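Local coordinates for protein GDP-perosamine synthase (Caulobacter crescentus, PDB 3BN1) that catalyses the pyridoxal phosphate-dependent transfer of an amino group from L-glutamate to GDP-4-keto-6-deoxy-D-mannose, giving GDP-perosamine for O-antigen synthesis, at residues 302-305 with 306-309; 141-144 with 145-148; 203-206 with 207-211; 22-25 with 26-30. All coordinates share one frame; numbering follows the deposited sequence.

Interaction 1 (302-305 with 306-309); sequences RDQV and IKDL
Q304 and D308, one helical turn apart, are joined through both backbone and side chain. NE2 of Q304 donates to OD1 of D308 over 3.0 Å, with a fairly straight N-H...O angle of 161°. The acceptor lies in the plane of the Q304 amide, but the nitrogen comes in from above the plane of the carboxylate, the two flat groups being turned 41° against each other. A bend at chi2 (56°) turns the Q304 amide toward the next turn and brings NE2 to its acceptor. The main chain closes the same turn with a short bond of 2.7 Å from D308 N to Q304 O.

On another face of the helix the contact is apolar. CG1 of V305 touches CD1 of L309 at 3.5 Å, the two side chains lying alongside and pointing the same way. I306 runs beside R302 in like manner, its CD1 set 3.5 Å from CD of R302 and oblique to the guanidinium. This is the familiar i, i+4 pattern of an amphipathic helix: in 302-311, V305, I306 and L309 all pack on L348 of strand 347-350, and V305 and L309 also meet V371 of helix 358-371.

The arginine that flanks I306 is held in turn: NE and NH1 of R302 both bond to OD1 of D303 in a side-on salt bridge, each nitrogen 2.8 Å from that oxygen and the acceptor within the guanidinium plane. Farther out, NH2 bonds to the carbonyls of G344 and G347. At the start of the helix, Q304 N is held by the hydroxyl of T301.

Interaction 2 (141-144 with 145-148); sequences DMDP and ILEV
M142 reaches two residues of the next turn with the end of its side chain: SD lies 4.1 Å from CD1 of I145, and CE is equally far, 4.1 Å, from CG of L146. Bends at both chi2 (-63°) and chi3 (-59°) curl the thioether round and bring its methyl group over to the leucine. Beneath the side chains, L146 N donates to M142 O at 2.7 Å. Packing is tight at I145, whose CG1 lies 3.1 Å from the carbonyl oxygen of D141. This is the buried side of the helix. M142 and L146 rest on V156 of strand 155-159, and I145 faces A116 and L119 of helix 116-119, as expected of the connecting helix in a beta-alpha-beta unit built from strand 127-130, helix 142-151 and strand 155-159.

The other side is looser and wetter. P144 O accepts from V148 N at 3.0 Å, and a water donates to the same oxygen. That water also donates to OE1 of E147, 2.7 Å away, and so bridges a backbone carbonyl to a carboxylate whose other oxygen forms a salt bridge with R151.

Proline costs the helix little in this first turn, where a backbone N-H would have no carbonyl of the helix itself to bond. D141 sits at the N-cap position but bonds to the hydroxyl of Y168 instead of capping, and that hydroxyl also pairs with D143 N. With D143 bound to R169, acidic groups gather at the helix start, where the helix dipole would probably stabilise their negative charge.

Interaction 3 (203-206 with 207-211); sequences DDLA and AKMRL
D203 to R210 are linked by four successive alpha-helical bonds, from A207 N to D203 O (3.1 Å) through to R210 N and A206 O (2.8 Å). The helix, 203-213, follows strand 196-200 of the large mixed sheet and lies against that strand and the neighbouring edge strand 55-59, an arrangement consistent with the large domain of aspartate aminotransferase-like enzymes.

The tightest side-chain meeting is between L205 and M209. Extended beyond CG, the methionine brings its terminal CE against the branch of the leucine, 3.3 Å from CD2 and nearly as near to CG, closer than carbons usually pack. Both side chains pack on A72 of helix 62-72, M209 also meets I57 and I198 of the sheet, and A206 touches H55, I57 and T200.

The first three torsions of K208 all depart from staggered values, chi3 at 18° most plainly, so its path is doubtful; as placed, it bends back over the preceding turn with NZ 4.0 Å from CD1 of L205. NZ remains 6.1 Å from OD2 of D204, so the opposite charges do not meet. D203 OD1 forms a salt bridge with K54 and a hydrogen bond with H55.

R210 stretches toward the sheet, where NH1 bonds to the carbonyl of A56 and NH2 forms a salt bridge with E44. At the root of that side chain, CG of R210 sits 3.0 Å from the carbonyl oxygen of A206.

Interaction 4 (22-25 with 26-30); sequences DYVL and ECMDT
V24 O takes two backbone donors from the following turn: M28 N at 2.9 Å, and C27 N at 2.8 Å, a weak bond with a strongly bent angle of 118°. C27 N has its better acceptor in Y23 O, 3.1 Å away. These bonds belong to helix 20-30, which lies at the dimer interface: V24 packs on V24 of the second subunit and M28 on that same valine.

Within the chain, the side chains of V24 and M28 touch loosely, CG1 of the valine lying 4.4 Å from CG of the methionine. Bends at chi2 and chi3 then carry the end of M28 away, and the residue packs on I237 of helix 236-247. C27 sets its SG 3.6 Å from Y23 O, on the side that faces F39 and N236. R38 serves two neighbours here, forming a salt bridge with E26 and a cation-pi contact with the ring of Y23.

D29 faces the partner molecule, its OD1 in a salt bridge with R21 of the second subunit. Its N bonds to L25 O at 2.7 Å, and its CB lies 3.2 Å from that same oxygen.

All four contacts lie along single helices, and their chemistry varies with their place in the fold. All are partly buried, with charged residues on the outer side; interaction 2 has the most buried residues, four of eight, and interaction 3 the most exposed, also four. Both flank the large mixed sheet, their centres about 25 Å apart; each turns an apolar methionine pairing inward, but only interaction 2 carries a bridging water. Interaction 1 packs on the four-stranded antiparallel sheet and is the one with a side-chain hydrogen bond across its segments. Interaction 4 alone reaches the second subunit; its apolar pairing is loosest, and its salt bridges run to other helices or the other chain.

Interaction 1 (302-305 with 306-309)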
loop_
_atom_site.group_PDB
_atom_site.type_symbol
_atom_site.label_atom_id
_atom_site.label_comp_id
_atom_site.label_asym_id
_atom_site.label_seq_id
_atom_site.Cartn_x
_atom_site.Cartn_y
_atom_site.Cartn_z
ATOM N N ARG A 302 26.382 15.489 17.262
ATOM C CA ARG A 302 25.689 15.456 15.957
ATOM C C ARG A 302 24.239 15.991 16.065
ATOM O O ARG A 302 23.735 16.742 15.184
ATOM C CB ARG A 302 25.814 14.015 15.388
ATOM C CG ARG A 302 25.443 13.756 13.943
ATOM C CD ARG A 302 23.934 13.727 13.612
ATOM N NE ARG A 302 23.127 13.009 14.603
ATOM C CZ ARG A 302 23.106 11.691 14.756
ATOM N NH1 ARG A 302 22.315 11.166 15.683
ATOM N NH2 ARG A 302 23.788 10.896 13.925
ATOM N N ASP A 303 23.512 15.631 17.127
ATOM C CA ASP A 303 22.159 16.145 17.205
ATOM C C ASP A 303 22.099 17.644 17.366
ATOM O O ASP A 303 21.198 18.310 16.828
ATOM C CB ASP A 303 21.310 15.425 18.275
ATOM C CG ASP A 303 21.135 13.952 17.947
ATOM O OD1 ASP A 303 21.436 13.542 16.810
ATOM O OD2 ASP A 303 20.728 13.175 18.826
ATOM N N GLN A 304 23.110 18.178 18.057
ATOM C CA GLN A 304 23.162 19.633 18.265
ATOM C C GLN A 304 23.445 20.379 16.928
ATOM O O GLN A 304 22.862 21.392 16.661
ATOM C CB GLN A 304 24.219 19.996 19.304
ATOM C CG GLN A 304 24.109 21.446 19.778
ATOM C CD GLN A 304 22.697 21.773 20.334
ATOM O OE1 GLN A 304 22.240 21.103 21.234
ATOM N NE2 GLN A 304 22.015 22.782 19.773
ATOM N N VAL A 305 24.358 19.874 16.099
ATOM C CA VAL A 305 24.660 20.439 14.791
ATOM C C VAL A 305 23.396 20.474 13.950
ATOM O O VAL A 305 23.121 21.484 13.327
ATOM C CB VAL A 305 25.672 19.496 14.041
ATOM C CG1 VAL A 305 25.724 19.819 12.529
ATOM C CG2 VAL A 305 27.060 19.576 14.724
ATOM N N ILE A 306 22.584 19.411 13.999
ATOM C CA ILE A 306 21.344 19.387 13.205
ATOM C C ILE A 306 20.459 20.512 13.722
ATOM O O ILE A 306 19.890 21.299 12.958
ATOM C CB ILE A 306 20.570 18.028 13.316
ATOM C CG1 ILE A 306 21.228 16.929 12.457
ATOM C CG2 ILE A 306 19.179 18.187 12.763
ATOM C CD1 ILE A 306 20.956 15.477 12.944
ATOM N N LYS A 307 20.396 20.654 15.041
ATOM C CA LYS A 307 19.572 21.763 15.524
ATOM C C LYS A 307 20.174 23.081 15.131
ATOM O O LYS A 307 19.446 24.020 14.859
ATOM C CB LYS A 307 19.487 21.772 17.048
ATOM C CG LYS A 307 18.894 20.463 17.488
ATOM C CD LYS A 307 18.798 20.356 18.959
ATOM C CE LYS A 307 18.221 19.015 19.415
ATOM N NZ LYS A 307 18.724 18.740 20.809
ATOM N N ASP A 308 21.492 23.211 15.165
ATOM C CA ASP A 308 22.002 24.527 14.821
ATOM C C ASP A 308 21.833 24.853 13.352
ATOM O O ASP A 308 21.602 26.004 12.959
ATOM C CB ASP A 308 23.452 24.622 15.239
ATOM C CG ASP A 308 23.626 24.464 16.742
ATOM O OD1 ASP A 308 22.664 24.648 17.545
ATOM O OD2 ASP A 308 24.772 24.167 17.143
ATOM N N LEU A 309 21.940 23.834 12.520
ATOM C CA LEU A 309 21.759 24.063 11.082
ATOM C C LEU A 309 20.328 24.495 10.872
ATOM O O LEU A 309 20.032 25.395 10.101
ATOM C CB LEU A 309 22.064 22.771 10.292
ATOM C CG LEU A 309 23.521 22.271 10.332
ATOM C CD1 LEU A 309 23.763 20.881 9.822
ATOM C CD2 LEU A 309 24.413 23.254 9.517
#

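Interaction 2 (141-144 with 145-148)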
loop_
_atom_site.group_PDB
_atom_site.type_symbol
_atom_site.label_atom_id
_atom_site.label_comp_id
_atom_site.label_asym_id
_atom_site.label_seq_id
_atom_site.Cartn_x
_atom_site.Cartn_y
_atom_site.Cartn_z
ATOM N N ASP A 141 29.479 -3.941 -1.658
ATOM C CA ASP A 141 30.469 -4.740 -2.370
ATOM C C ASP A 141 29.892 -6.100 -2.732
ATOM O O ASP A 141 30.086 -7.108 -2.033
ATOM C CB ASP A 141 31.748 -4.889 -1.545
ATOM C CG ASP A 141 32.966 -5.252 -2.426
ATOM O OD1 ASP A 141 32.877 -5.313 -3.672
ATOM O OD2 ASP A 141 34.060 -5.433 -1.873
ATOM N N MET A 142 29.157 -6.089 -3.825
ATOM C CA MET A 142 28.389 -7.249 -4.270
ATOM C C MET A 142 29.048 -8.558 -4.557
ATOM O O MET A 142 28.553 -9.610 -4.187
ATOM C CB MET A 142 27.379 -6.886 -5.359
ATOM C CG MET A 142 26.385 -5.842 -4.910
ATOM S SD MET A 142 25.344 -6.436 -3.512
ATOM C CE MET A 142 24.516 -7.936 -4.201
ATOM N N ASP A 143 30.206 -8.489 -5.200
ATOM C CA ASP A 143 30.844 -9.720 -5.563
ATOM C C ASP A 143 31.154 -10.578 -4.340
ATOM O O ASP A 143 30.772 -11.738 -4.269
ATOM C CB ASP A 143 32.034 -9.387 -6.469
ATOM C CG ASP A 143 31.614 -9.032 -7.903
ATOM O OD1 ASP A 143 30.396 -9.172 -8.242
ATOM O OD2 ASP A 143 32.506 -8.623 -8.683
ATOM N N PRO A 144 31.799 -10.046 -3.320
ATOM C CA PRO A 144 32.065 -10.923 -2.175
ATOM C C PRO A 144 30.766 -11.442 -1.524
ATOM O O PRO A 144 30.709 -12.532 -0.963
ATOM C CB PRO A 144 32.794 -9.995 -1.170
ATOM C CG PRO A 144 33.099 -8.791 -1.889
ATOM C CD PRO A 144 32.683 -8.867 -3.324
ATOM N N ILE A 145 29.736 -10.615 -1.560
ATOM C CA ILE A 145 28.520 -10.976 -0.888
ATOM C C ILE A 145 27.859 -12.114 -1.706
ATOM O O ILE A 145 27.275 -13.072 -1.165
ATOM C CB ILE A 145 27.597 -9.733 -0.847
ATOM C CG1 ILE A 145 28.184 -8.585 -0.028
ATOM C CG2 ILE A 145 26.144 -10.136 -0.495
ATOM C CD1 ILE A 145 27.258 -7.355 0.049
ATOM N N LEU A 146 27.884 -11.965 -3.028
ATOM C CA LEU A 146 27.321 -12.991 -3.918
ATOM C C LEU A 146 28.177 -14.253 -3.770
ATOM O O LEU A 146 27.655 -15.404 -3.758
ATOM C CB LEU A 146 27.311 -12.510 -5.365
ATOM C CG LEU A 146 26.277 -11.401 -5.634
ATOM C CD1 LEU A 146 26.484 -10.847 -7.016
ATOM C CD2 LEU A 146 24.834 -12.004 -5.564
ATOM N N GLU A 147 29.484 -14.053 -3.593
ATOM C CA GLU A 147 30.366 -15.212 -3.386
ATOM C C GLU A 147 29.907 -16.040 -2.173
ATOM O O GLU A 147 29.725 -17.270 -2.281
ATOM C CB GLU A 147 31.848 -14.794 -3.309
ATOM C CG GLU A 147 32.856 -15.980 -3.322
ATOM C CD GLU A 147 32.893 -16.824 -2.026
ATOM O OE1 GLU A 147 32.726 -16.288 -0.906
ATOM O OE2 GLU A 147 33.117 -18.057 -2.104
ATOM N N VAL A 148 29.683 -15.375 -1.034
ATOM C CA VAL A 148 29.235 -16.104 0.171
ATOM C C VAL A 148 27.861 -16.769 -0.038
ATOM O O VAL A 148 27.661 -17.972 0.267
ATOM C CB VAL A 148 29.214 -15.156 1.388
ATOM C CG1 VAL A 148 28.622 -15.838 2.627
ATOM C CG2 VAL A 148 30.600 -14.718 1.673
HETATM O O HOH W 1 33.411 -13.738 -0.293
#

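Interaction 3 (203-206 with 207-211)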
loop_
_atom_site.group_PDB
_atom_site.type_symbol
_atom_site.label_atom_id
_atom_site.label_comp_id
_atom_site.label_asym_id
_atom_site.label_seq_id
_atom_site.Cartn_x
_atom_site.Cartn_y
_atom_site.Cartn_z
ATOM N N ASP A 203 11.685 -15.486 -14.268
ATOM C CA ASP A 203 10.291 -15.380 -14.718
ATOM C C ASP A 203 9.318 -15.885 -13.689
ATOM O O ASP A 203 8.186 -15.458 -13.588
ATOM C CB ASP A 203 10.039 -16.265 -15.938
ATOM C CG ASP A 203 10.755 -15.809 -17.201
ATOM O OD1 ASP A 203 11.421 -14.761 -17.260
ATOM O OD2 ASP A 203 10.633 -16.537 -18.198
ATOM N N ASP A 204 9.689 -16.909 -12.968
ATOM C CA ASP A 204 8.677 -17.429 -12.102
ATOM C C ASP A 204 8.517 -16.567 -10.866
ATOM O O ASP A 204 7.425 -16.469 -10.307
ATOM C CB ASP A 204 9.028 -18.880 -11.767
ATOM C CG ASP A 204 8.770 -19.859 -12.947
ATOM O OD1 ASP A 204 8.607 -19.442 -14.119
ATOM O OD2 ASP A 204 8.736 -21.089 -12.713
ATOM N N LEU A 205 9.618 -15.991 -10.418
ATOM C CA LEU A 205 9.538 -15.150 -9.253
ATOM C C LEU A 205 8.720 -13.945 -9.658
ATOM O O LEU A 205 7.917 -13.474 -8.877
ATOM C CB LEU A 205 10.923 -14.732 -8.794
ATOM C CG LEU A 205 11.002 -14.155 -7.379
ATOM C CD1 LEU A 205 10.828 -15.188 -6.228
ATOM C CD2 LEU A 205 12.374 -13.516 -7.308
ATOM N N ALA A 206 8.923 -13.433 -10.867
ATOM C CA ALA A 206 8.170 -12.262 -11.234
ATOM C C ALA A 206 6.683 -12.597 -11.258
ATOM O O ALA A 206 5.854 -11.784 -10.854
ATOM C CB ALA A 206 8.630 -11.709 -12.596
ATOM N N ALA A 207 6.319 -13.767 -11.799
ATOM C CA ALA A 207 4.888 -14.115 -11.921
ATOM C C ALA A 207 4.252 -14.210 -10.532
ATOM O O ALA A 207 3.154 -13.702 -10.275
ATOM C CB ALA A 207 4.756 -15.460 -12.611
ATOM N N LYS A 208 4.975 -14.856 -9.630
ATOM C CA LYS A 208 4.456 -15.047 -8.279
ATOM C C LYS A 208 4.260 -13.670 -7.622
ATOM O O LYS A 208 3.330 -13.462 -6.857
ATOM C CB LYS A 208 5.510 -15.805 -7.475
ATOM C CG LYS A 208 5.084 -17.118 -6.869
ATOM C CD LYS A 208 6.249 -18.148 -6.914
ATOM C CE LYS A 208 7.646 -17.515 -7.125
ATOM N NZ LYS A 208 8.830 -18.449 -7.237
ATOM N N MET A 209 5.187 -12.755 -7.896
ATOM C CA MET A 209 5.160 -11.394 -7.394
ATOM C C MET A 209 3.935 -10.708 -7.990
ATOM O O MET A 209 3.210 -10.034 -7.242
ATOM C CB MET A 209 6.445 -10.659 -7.777
ATOM C CG MET A 209 7.677 -10.997 -6.907
ATOM S SD MET A 209 9.202 -10.382 -7.714
ATOM C CE MET A 209 10.526 -10.904 -6.552
ATOM N N ARG A 210 3.671 -10.874 -9.297
ATOM C CA ARG A 210 2.473 -10.236 -9.825
ATOM C C ARG A 210 1.203 -10.884 -9.235
ATOM O O ARG A 210 0.210 -10.191 -8.951
ATOM C CB ARG A 210 2.441 -10.200 -11.359
ATOM C CG ARG A 210 3.806 -9.991 -12.005
ATOM C CD ARG A 210 3.680 -9.253 -13.354
ATOM N NE ARG A 210 4.954 -8.767 -13.920
ATOM C CZ ARG A 210 5.347 -7.491 -13.907
ATOM N NH1 ARG A 210 6.518 -7.192 -14.439
ATOM N NH2 ARG A 210 4.578 -6.505 -13.416
ATOM N N LEU A 211 1.265 -12.197 -9.007
ATOM C CA LEU A 211 0.147 -12.915 -8.390
ATOM C C LEU A 211 -0.219 -12.315 -7.012
ATOM O O LEU A 211 -1.394 -11.989 -6.727
ATOM C CB LEU A 211 0.503 -14.395 -8.215
ATOM C CG LEU A 211 -0.721 -15.179 -7.675
ATOM C CD1 LEU A 211 -1.968 -15.143 -8.546
ATOM C CD2 LEU A 211 -0.248 -16.606 -7.487
#

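Interaction 4 (22-25 with 26-30)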
loop_
_atom_site.group_PDB
_atom_site.type_symbol
_atom_site.label_atom_id
_atom_site.label_comp_id
_atom_site.label_asym_id
_atom_site.label_seq_id
_atom_site.Cartn_x
_atom_site.Cartn_y
_atom_site.Cartn_z
ATOM N N ASP A 22 1.795 16.642 -17.453
ATOM C CA ASP A 22 1.163 16.126 -18.665
ATOM C C ASP A 22 0.618 14.695 -18.535
ATOM O O ASP A 22 -0.565 14.450 -18.835
ATOM C CB ASP A 22 2.026 16.365 -19.929
ATOM C CG ASP A 22 1.558 15.542 -21.151
ATOM O OD1 ASP A 22 0.472 15.792 -21.719
ATOM O OD2 ASP A 22 2.296 14.634 -21.588
ATOM N N TYR A 23 1.458 13.749 -18.115
ATOM C CA TYR A 23 1.039 12.359 -18.013
ATOM C C TYR A 23 -0.094 12.176 -17.003
ATOM O O TYR A 23 -1.095 11.496 -17.256
ATOM C CB TYR A 23 2.242 11.490 -17.667
ATOM C CG TYR A 23 3.316 11.372 -18.728
ATOM C CD1 TYR A 23 3.241 12.072 -19.907
ATOM C CD2 TYR A 23 4.438 10.584 -18.538
ATOM C CE1 TYR A 23 4.236 11.941 -20.867
ATOM C CE2 TYR A 23 5.434 10.491 -19.442
ATOM C CZ TYR A 23 5.314 11.145 -20.646
ATOM O OH TYR A 23 6.258 11.034 -21.644
ATOM N N VAL A 24 0.024 12.849 -15.862
ATOM C CA VAL A 24 -1.041 12.770 -14.894
ATOM C C VAL A 24 -2.367 13.302 -15.426
ATOM O O VAL A 24 -3.425 12.659 -15.299
ATOM C CB VAL A 24 -0.626 13.494 -13.594
ATOM C CG1 VAL A 24 -1.886 13.625 -12.756
ATOM C CG2 VAL A 24 0.447 12.596 -12.888
ATOM N N LEU A 25 -2.312 14.489 -16.024
ATOM C CA LEU A 25 -3.524 15.088 -16.598
ATOM C C LEU A 25 -4.165 14.100 -17.585
ATOM O O LEU A 25 -5.396 14.009 -17.741
ATOM C CB LEU A 25 -3.148 16.396 -17.303
ATOM C CG LEU A 25 -3.165 17.583 -16.337
ATOM C CD1 LEU A 25 -2.890 18.866 -17.117
ATOM C CD2 LEU A 25 -4.479 17.716 -15.460
ATOM N N GLU A 26 -3.330 13.361 -18.302
ATOM C CA GLU A 26 -3.883 12.375 -19.236
ATOM C C GLU A 26 -4.653 11.306 -18.479
ATOM O O GLU A 26 -5.720 10.849 -18.941
ATOM C CB GLU A 26 -2.785 11.720 -20.073
ATOM C CG GLU A 26 -3.357 10.683 -21.054
ATOM C CD GLU A 26 -2.286 9.800 -21.680
ATOM O OE1 GLU A 26 -1.208 10.363 -22.015
ATOM O OE2 GLU A 26 -2.502 8.562 -21.763
ATOM N N CYS A 27 -4.129 10.894 -17.320
ATOM C CA CYS A 27 -4.837 9.837 -16.585
ATOM C C CYS A 27 -6.163 10.415 -16.156
ATOM O O CYS A 27 -7.149 9.717 -16.134
ATOM C CB CYS A 27 -4.142 9.345 -15.303
ATOM S SG CYS A 27 -2.506 8.629 -15.505
ATOM N N MET A 28 -6.149 11.660 -15.710
ATOM C CA MET A 28 -7.388 12.232 -15.239
ATOM C C MET A 28 -8.380 12.380 -16.418
ATOM O O MET A 28 -9.618 12.258 -16.275
ATOM C CB MET A 28 -7.120 13.687 -14.766
ATOM C CG MET A 28 -6.220 13.932 -13.564
ATOM S SD MET A 28 -6.762 12.895 -12.117
ATOM C CE MET A 28 -8.229 13.869 -11.643
ATOM N N ASP A 29 -7.852 12.825 -17.539
ATOM C CA ASP A 29 -8.731 13.147 -18.672
ATOM C C ASP A 29 -9.295 11.899 -19.301
ATOM O O ASP A 29 -10.365 11.945 -19.890
ATOM C CB ASP A 29 -7.979 14.000 -19.700
ATOM C CG ASP A 29 -7.881 15.450 -19.264
ATOM O OD1 ASP A 29 -8.745 15.836 -18.437
ATOM O OD2 ASP A 29 -6.963 16.176 -19.712
ATOM N N THR A 30 -8.564 10.797 -19.198
ATOM C CA THR A 30 -9.058 9.533 -19.751
ATOM C C THR A 30 -9.765 8.678 -18.711
ATOM O O THR A 30 -10.309 7.654 -19.044
ATOM C CB THR A 30 -7.917 8.702 -20.280
ATOM O OG1 THR A 30 -6.868 8.691 -19.290
ATOM C CG2 THR A 30 -7.436 9.319 -21.613
#